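Long-range contact in glycosyl hydrolases family 31 family protein (Aspergillus niger, PDB 6DRU), which releases alpha-xylose from the non-reducing terminal glucose of xyloglucan oligosaccharides, as an alpha-xylosidase of glycosyl hydrolase family 31: residues A[293-298]-A[332-337]. Sequence-based numbering, arbitrary orientation.
Sequences GDWALD and SVNYAA. With NAG (2-acetamido-2-deoxy-beta-D-glucopyranose), chain D.
Asp294 lays its carboxylate against Ser332 and Val333, and the Asp294 side chain runs roughly perpendicular to that of Val333. One oxygen does the work. Asp294 OD1 accepts from Val333 N at 2.8 Å on its syn side and from Ser332 OG at 2.9 Å on its anti side. Both donors lie about 20° out of the carboxylate plane. The methyl Val333 CG2 also touches Asp294 OD1, at 3.5 Å. The second oxygen, Asp294 OD2, is hydrogen-bonded to His291 ND1, so both ends of the carboxylate are held.

Ser332 has OG anti to its backbone N (chi1 178°). There OG gives its proton to Asp294 OD1 and accepts from Asn334 N at 3.2 Å. The second bond caps the turn from Ser332 to Tyr335, a type I beta turn closed by Tyr335 N to Ser332 O.

Asn334 reaches back across the contact. Its ND2 donates to Gly293 O at 2.8 Å, in the carbonyl plane. The same Gly293 O lies 3.3 Å above the plane of the Trp295 ring, nearer its edge than its centre. Asn334 ND2 approaches that ring obliquely, 4.0 Å from Trp295 CE3. Trp295 NE1 is hydrogen-bonded to Trp325 O, and the Trp295 side chain also touches Leu376 of helix 370-385. Gly293 has a positive phi of 110°, a backbone shape that suits glycine.

The Asp294 carboxylate and the Asn334 amide join two beta-alpha loops of the family 31 TIM barrel, those following the parallel strands 281-284 and 319-328; Ser332 forms an ST turn just before helix 335-340.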
loop_
_atom_site.group_PDB
_atom_site.type_symbol
_atom_site.label_atom_id
_atom_site.label_comp_id
_atom_site.label_asym_id
_atom_site.label_seq_id
_atom_site.Cartn_x
_atom_site.Cartn_y
_atom_site.Cartn_z
ATOM N N GLY A 293 13.514 8.636 -30.044
ATOM C CA GLY A 293 14.413 9.329 -29.147
ATOM C C GLY A 293 15.540 10.054 -29.846
ATOM O O GLY A 293 16.260 10.820 -29.193
ATOM N N ASP A 294 15.724 9.828 -31.148
ATOM C CA ASP A 294 16.751 10.554 -31.890
ATOM C C ASP A 294 16.397 12.030 -32.018
ATOM O O ASP A 294 17.285 12.891 -31.975
ATOM C CB ASP A 294 16.946 9.923 -33.269
ATOM C CG ASP A 294 17.763 8.645 -33.216
ATOM O OD1 ASP A 294 18.165 8.238 -32.105
ATOM O OD2 ASP A 294 18.005 8.046 -34.286
ATOM N N TRP A 295 15.111 12.338 -32.173
ATOM C CA TRP A 295 14.621 13.711 -32.275
ATOM C C TRP A 295 15.349 14.465 -33.386
ATOM O O TRP A 295 15.957 15.517 -33.182
ATOM C CB TRP A 295 14.734 14.422 -30.926
ATOM C CG TRP A 295 13.819 13.817 -29.911
ATOM C CD1 TRP A 295 12.536 13.400 -30.117
ATOM C CD2 TRP A 295 14.122 13.518 -28.545
ATOM N NE1 TRP A 295 12.014 12.881 -28.959
ATOM C CE2 TRP A 295 12.969 12.940 -27.978
ATOM C CE3 TRP A 295 15.252 13.693 -27.741
ATOM C CZ2 TRP A 295 12.913 12.535 -26.648
ATOM C CZ3 TRP A 295 15.194 13.290 -26.421
ATOM C CH2 TRP A 295 14.033 12.718 -25.888
ATOM N N ALA A 296 15.268 13.886 -34.580
ATOM C CA ALA A 296 15.865 14.420 -35.794
ATOM C C ALA A 296 15.307 13.641 -36.973
ATOM O O ALA A 296 14.988 12.454 -36.850
ATOM C CB ALA A 296 17.395 14.321 -35.765
ATOM N N LEU A 297 15.189 14.317 -38.109
ATOM C CA LEU A 297 14.703 13.659 -39.311
ATOM C C LEU A 297 15.729 12.650 -39.811
ATOM O O LEU A 297 16.935 12.911 -39.803
ATOM C CB LEU A 297 14.397 14.693 -40.394
ATOM C CG LEU A 297 13.268 15.664 -40.047
ATOM C CD1 LEU A 297 13.196 16.804 -41.051
ATOM C CD2 LEU A 297 11.942 14.927 -39.971
ATOM N N ASP A 298 15.243 11.488 -40.232
ATOM C CA ASP A 298 16.108 10.451 -40.777
ATOM C C ASP A 298 16.826 10.984 -42.013
ATOM O O ASP A 298 16.164 11.316 -43.009
ATOM C CB ASP A 298 15.288 9.207 -41.122
ATOM C CG ASP A 298 16.148 8.039 -41.588
ATOM O OD1 ASP A 298 17.393 8.141 -41.539
ATOM O OD2 ASP A 298 15.570 7.008 -41.998
ATOM N N SER A 332 18.034 4.282 -29.884
ATOM C CA SER A 332 18.254 5.706 -30.072
ATOM C C SER A 332 19.701 6.079 -29.769
ATOM O O SER A 332 20.340 5.516 -28.875
ATOM C CB SER A 332 17.319 6.517 -29.179
ATOM O OG SER A 332 17.562 7.904 -29.329
ATOM N N VAL A 333 20.214 7.054 -30.523
ATOM C CA VAL A 333 21.547 7.580 -30.263
ATOM C C VAL A 333 21.606 8.335 -28.942
ATOM O O VAL A 333 22.695 8.528 -28.390
ATOM C CB VAL A 333 22.004 8.481 -31.426
ATOM C CG1 VAL A 333 21.827 7.759 -32.748
ATOM C CG2 VAL A 333 21.230 9.793 -31.421
ATOM N N ASN A 334 20.461 8.763 -28.417
ATOM C CA ASN A 334 20.398 9.476 -27.151
ATOM C C ASN A 334 20.032 8.577 -25.978
ATOM O O ASN A 334 19.953 9.066 -24.846
ATOM C CB ASN A 334 19.391 10.629 -27.246
ATOM C CG ASN A 334 19.736 11.619 -28.341
ATOM O OD1 ASN A 334 20.902 11.952 -28.551
ATOM N ND2 ASN A 334 18.719 12.094 -29.048
ATOM N N TYR A 335 19.813 7.280 -26.215
ATOM C CA TYR A 335 19.315 6.409 -25.154
ATOM C C TYR A 335 20.288 6.324 -23.984
ATOM O O TYR A 335 19.876 6.393 -22.821
ATOM C CB TYR A 335 19.026 5.013 -25.700
ATOM C CG TYR A 335 18.686 4.016 -24.616
ATOM C CD1 TYR A 335 17.550 4.177 -23.832
ATOM C CD2 TYR A 335 19.500 2.920 -24.369
ATOM C CE1 TYR A 335 17.234 3.272 -22.835
ATOM C CE2 TYR A 335 19.191 2.007 -23.374
ATOM C CZ TYR A 335 18.057 2.189 -22.612
ATOM O OH TYR A 335 17.742 1.287 -21.622
ATOM N N ALA A 336 21.584 6.168 -24.269
ATOM C CA ALA A 336 22.559 6.035 -23.192
ATOM C C ALA A 336 22.645 7.308 -22.357
ATOM O O ALA A 336 22.680 7.248 -21.123
ATOM C CB ALA A 336 23.928 5.673 -23.767
ATOM N N ALA A 337 22.673 8.470 -23.014
ATOM C CA ALA A 337 22.761 9.730 -22.281
ATOM C C ALA A 337 21.492 9.997 -21.482
ATOM O O ALA A 337 21.560 10.447 -20.332
ATOM C CB ALA A 337 23.039 10.879 -23.247
HETATM C C1 NAG D . 10.903 2.933 -42.132
HETATM C C2 NAG D . 12.182 3.260 -42.872
HETATM C C3 NAG D . 11.923 4.010 -44.125
HETATM C C4 NAG D . 10.891 3.284 -44.958
HETATM C C5 NAG D . 9.642 3.109 -44.125
HETATM C C6 NAG D . 8.564 2.406 -44.922
HETATM C C7 NAG D . 14.142 3.438 -41.378
HETATM C C8 NAG D . 15.036 4.284 -40.498
HETATM N N2 NAG D . 13.034 4.033 -42.036
HETATM O O3 NAG D . 13.140 4.189 -44.812
HETATM O O4 NAG D . 10.598 4.022 -46.122
HETATM O O5 NAG D . 9.969 2.336 -42.996
HETATM O O6 NAG D . 7.890 1.488 -44.090
HETATM O O7 NAG D . 14.374 2.255 -41.523
#